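Local coordinates for protein superoxide dismutase [FE] (Sulfolobus solfataricus, PDB 1WB7) that converts superoxide radicals into hydrogen peroxide and molecular oxygen with one iron ion in each subunit of a homotetramer, at residues A[167-172]-A[185-190]. The protein carries 1 engineered substitution. Residues are numbered along the deposited sequence; the frame is centred on the assembly and turned at random.
Sequences LILDEF and ADYVNA. With FE (Fe (III) ion), chain C.
Two groups meet at the phenol oxygen of Y187: its hydroxyl donates a hydrogen bond to the backbone carbonyl of D170, Y187 OH to D170 O 2.8 Å, and makes a second hydrogen bond with the hydroxyl of Y87. The donor lies in the carbonyl plane on a lone pair, at a C=O...OH angle of 140°, while the carbonyl oxygen in turn sits at the ring's edge. Y187 reaches it because CG lies roughly anti to the backbone N (chi1 153°), which sends the ring out from the helix toward the strand. The L169 side chain runs the other way alongside the tyrosine and brings L169 CD1 to 3.4 Å from Y187 OH, obliquely to the ring. Its other methyl, L169 CD2, meets CG1 of V188 at 4.0 Å, the valine set nearly perpendicular to it. In the C-terminal domain of the iron/manganese superoxide dismutase family, this buried contact sets helix 184-191 against strand 165-170, outermost in this chain's three-stranded antiparallel sheet, at the end where the strand supplies a metal ligand. D170 OD2 binds the iron at 1.9 Å, with H33, H84, H174 and a water as the other ligands. D170 OD1 accepts a hydrogen bond from the backbone N of F172 at 2.9 Å in an Asx turn, from above the carboxylate plane, which helps fix the carboxylate's rotation. A phenylalanine in place of Y187 would probably leave the D170 carbonyl and the Y87 hydroxyl without this shared partner.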
ATOM      1  N   LEU A 167     -18.894  10.769  -7.682  1.00 13.16           N
ATOM      2  CA  LEU A 167     -19.401  10.641  -6.324  1.00 13.07           C
ATOM      3  C   LEU A 167     -18.194  10.376  -5.429  1.00 12.82           C
ATOM      4  O   LEU A 167     -17.338   9.567  -5.770  1.00 12.67           O
ATOM      5  CB  LEU A 167     -20.354   9.446  -6.237  1.00 11.94           C
ATOM      6  CG  LEU A 167     -21.784   9.587  -5.727  1.00 17.35           C
ATOM      7  CD1 LEU A 167     -22.279   8.198  -5.323  1.00 18.19           C
ATOM      8  CD2 LEU A 167     -21.856  10.538  -4.544  1.00 18.81           C
ATOM      9  N   ILE A 168     -18.112  11.053  -4.292  1.00 12.88           N
ATOM     10  CA  ILE A 168     -16.994  10.818  -3.397  1.00 12.82           C
ATOM     11  C   ILE A 168     -17.417  10.866  -1.939  1.00 12.90           C
ATOM     12  O   ILE A 168     -18.078  11.809  -1.496  1.00 12.57           O
ATOM     13  CB  ILE A 168     -15.835  11.822  -3.652  1.00 12.45           C
ATOM     14  CG1 ILE A 168     -14.692  11.539  -2.670  1.00 14.86           C
ATOM     15  CG2 ILE A 168     -16.329  13.258  -3.530  1.00 11.22           C
ATOM     16  CD1 ILE A 168     -13.355  12.140  -3.090  1.00 16.18           C
ATOM     17  N   LEU A 169     -17.043   9.824  -1.201  1.00 13.00           N
ATOM     18  CA  LEU A 169     -17.371   9.722   0.219  1.00 13.11           C
ATOM     19  C   LEU A 169     -16.099   9.584   1.054  1.00 13.04           C
ATOM     20  O   LEU A 169     -15.317   8.657   0.847  1.00 13.04           O
ATOM     21  CB  LEU A 169     -18.270   8.507   0.459  1.00 13.09           C
ATOM     22  CG  LEU A 169     -18.511   8.084   1.911  1.00 15.06           C
ATOM     23  CD1 LEU A 169     -19.247   9.187   2.664  1.00 14.00           C
ATOM     24  CD2 LEU A 169     -19.325   6.792   1.929  1.00 18.04           C
ATOM     25  N   ASP A 170     -15.897  10.503   1.993  1.00 12.95           N
ATOM     26  CA  ASP A 170     -14.722  10.462   2.862  1.00 12.89           C
ATOM     27  C   ASP A 170     -14.922   9.417   3.962  1.00 12.96           C
ATOM     28  O   ASP A 170     -15.904   9.463   4.708  1.00 12.81           O
ATOM     29  CB  ASP A 170     -14.489  11.830   3.510  1.00 12.83           C
ATOM     30  CG  ASP A 170     -13.184  11.893   4.291  1.00 13.99           C
ATOM     31  OD1 ASP A 170     -12.516  10.847   4.443  1.00 16.14           O
ATOM     32  OD2 ASP A 170     -12.823  12.993   4.758  1.00 13.77           O
ATOM     33  N   GLU A 171     -13.985   8.482   4.074  1.00 12.91           N
ATOM     34  CA  GLU A 171     -14.099   7.456   5.093  1.00 12.97           C
ATOM     35  C   GLU A 171     -12.988   7.467   6.137  1.00 13.31           C
ATOM     36  O   GLU A 171     -12.750   6.465   6.802  1.00 13.41           O
ATOM     37  CB  GLU A 171     -14.209   6.071   4.447  1.00 12.82           C
ATOM     38  CG  GLU A 171     -15.502   5.878   3.666  1.00 11.29           C
ATOM     39  CD  GLU A 171     -15.714   4.444   3.230  1.00 14.63           C
ATOM     40  OE1 GLU A 171     -15.930   3.576   4.106  1.00 14.43           O
ATOM     41  OE2 GLU A 171     -15.659   4.185   2.013  1.00 14.36           O
ATOM     42  N   PHE A 172     -12.291   8.593   6.269  1.00 13.52           N
ATOM     43  CA  PHE A 172     -11.274   8.705   7.307  1.00 14.00           C
ATOM     44  C   PHE A 172     -12.126   8.892   8.552  1.00 14.24           C
ATOM     45  O   PHE A 172     -13.245   9.389   8.465  1.00 14.03           O
ATOM     46  CB  PHE A 172     -10.384   9.933   7.102  1.00 14.27           C
ATOM     47  CG  PHE A 172      -9.086   9.629   6.409  1.00 17.17           C
ATOM     48  CD1 PHE A 172      -9.072   9.194   5.084  1.00 15.98           C
ATOM     49  CD2 PHE A 172      -7.876   9.756   7.088  1.00 16.33           C
ATOM     50  CE1 PHE A 172      -7.863   8.888   4.444  1.00 18.32           C
ATOM     51  CE2 PHE A 172      -6.666   9.451   6.459  1.00 17.87           C
ATOM     52  CZ  PHE A 172      -6.658   9.017   5.135  1.00 15.89           C
ATOM     53  N   ALA A 185     -20.734   2.900   9.489  1.00 18.02           N
ATOM     54  CA  ALA A 185     -21.875   2.512   8.664  1.00 18.02           C
ATOM     55  C   ALA A 185     -23.074   3.444   8.817  1.00 18.03           C
ATOM     56  O   ALA A 185     -23.821   3.659   7.857  1.00 18.07           O
ATOM     57  CB  ALA A 185     -22.280   1.071   8.970  1.00 17.53           C
ATOM     58  N   ASP A 186     -23.266   3.991  10.015  1.00 17.88           N
ATOM     59  CA  ASP A 186     -24.380   4.910  10.243  1.00 17.89           C
ATOM     60  C   ASP A 186     -24.099   6.235   9.544  1.00 17.62           C
ATOM     61  O   ASP A 186     -25.011   6.886   9.024  1.00 17.66           O
ATOM     62  CB  ASP A 186     -24.601   5.146  11.740  1.00 18.80           C
ATOM     63  CG  ASP A 186     -25.104   3.904  12.458  1.00 20.73           C
ATOM     64  OD1 ASP A 186     -25.813   3.096  11.826  1.00 23.28           O
ATOM     65  OD2 ASP A 186     -24.808   3.739  13.657  1.00 26.66           O
ATOM     66  N   TYR A 187     -22.830   6.627   9.543  1.00 17.32           N
ATOM     67  CA  TYR A 187     -22.391   7.852   8.884  1.00 17.00           C
ATOM     68  C   TYR A 187     -22.616   7.693   7.380  1.00 16.96           C
ATOM     69  O   TYR A 187     -23.083   8.610   6.710  1.00 17.00           O
ATOM     70  CB  TYR A 187     -20.905   8.085   9.173  1.00 16.69           C
ATOM     71  CG  TYR A 187     -20.166   8.887   8.124  1.00 15.10           C
ATOM     72  CD1 TYR A 187     -20.420  10.246   7.945  1.00 15.87           C
ATOM     73  CD2 TYR A 187     -19.200   8.285   7.320  1.00 16.17           C
ATOM     74  CE1 TYR A 187     -19.722  10.992   6.988  1.00 16.35           C
ATOM     75  CE2 TYR A 187     -18.496   9.017   6.360  1.00 16.61           C
ATOM     76  CZ  TYR A 187     -18.761  10.372   6.200  1.00 16.53           C
ATOM     77  OH  TYR A 187     -18.065  11.097   5.258  1.00 11.73           O
ATOM     78  N   VAL A 188     -22.284   6.517   6.857  1.00 16.90           N
ATOM     79  CA  VAL A 188     -22.464   6.252   5.437  1.00 17.06           C
ATOM     80  C   VAL A 188     -23.942   6.377   5.062  1.00 17.27           C
ATOM     81  O   VAL A 188     -24.272   6.970   4.033  1.00 17.28           O
ATOM     82  CB  VAL A 188     -21.945   4.841   5.056  1.00 16.23           C
ATOM     83  CG1 VAL A 188     -22.249   4.545   3.592  1.00 13.73           C
ATOM     84  CG2 VAL A 188     -20.446   4.759   5.301  1.00 15.87           C
ATOM     85  N   ASN A 189     -24.831   5.831   5.894  1.00 17.42           N
ATOM     86  CA  ASN A 189     -26.265   5.915   5.610  1.00 17.46           C
ATOM     87  C   ASN A 189     -26.736   7.362   5.630  1.00 17.23           C
ATOM     88  O   ASN A 189     -27.505   7.786   4.767  1.00 17.26           O
ATOM     89  CB  ASN A 189     -27.091   5.122   6.629  1.00 19.34           C
ATOM     90  CG  ASN A 189     -26.938   3.617   6.478  1.00 26.13           C
ATOM     91  OD1 ASN A 189     -26.825   3.094   5.361  1.00 29.29           O
ATOM     92  ND2 ASN A 189     -26.958   2.905   7.607  1.00 27.36           N
ATOM     93  N   ALA A 190     -26.276   8.122   6.620  1.00 16.95           N
ATOM     94  CA  ALA A 190     -26.667   9.523   6.751  1.00 16.72           C
ATOM     95  C   ALA A 190     -26.164  10.386   5.597  1.00 16.63           C
ATOM     96  O   ALA A 190     -26.836  11.322   5.167  1.00 16.44           O
ATOM     97  CB  ALA A 190     -26.154  10.077   8.070  1.00 16.11           C
TER
HETATM   98 FE    FE C 212     -11.337  14.028   5.458  1.00 14.56          FE
HETATM   99  O   HOH W   1      -9.892  12.277   4.749  1.00 29.12           O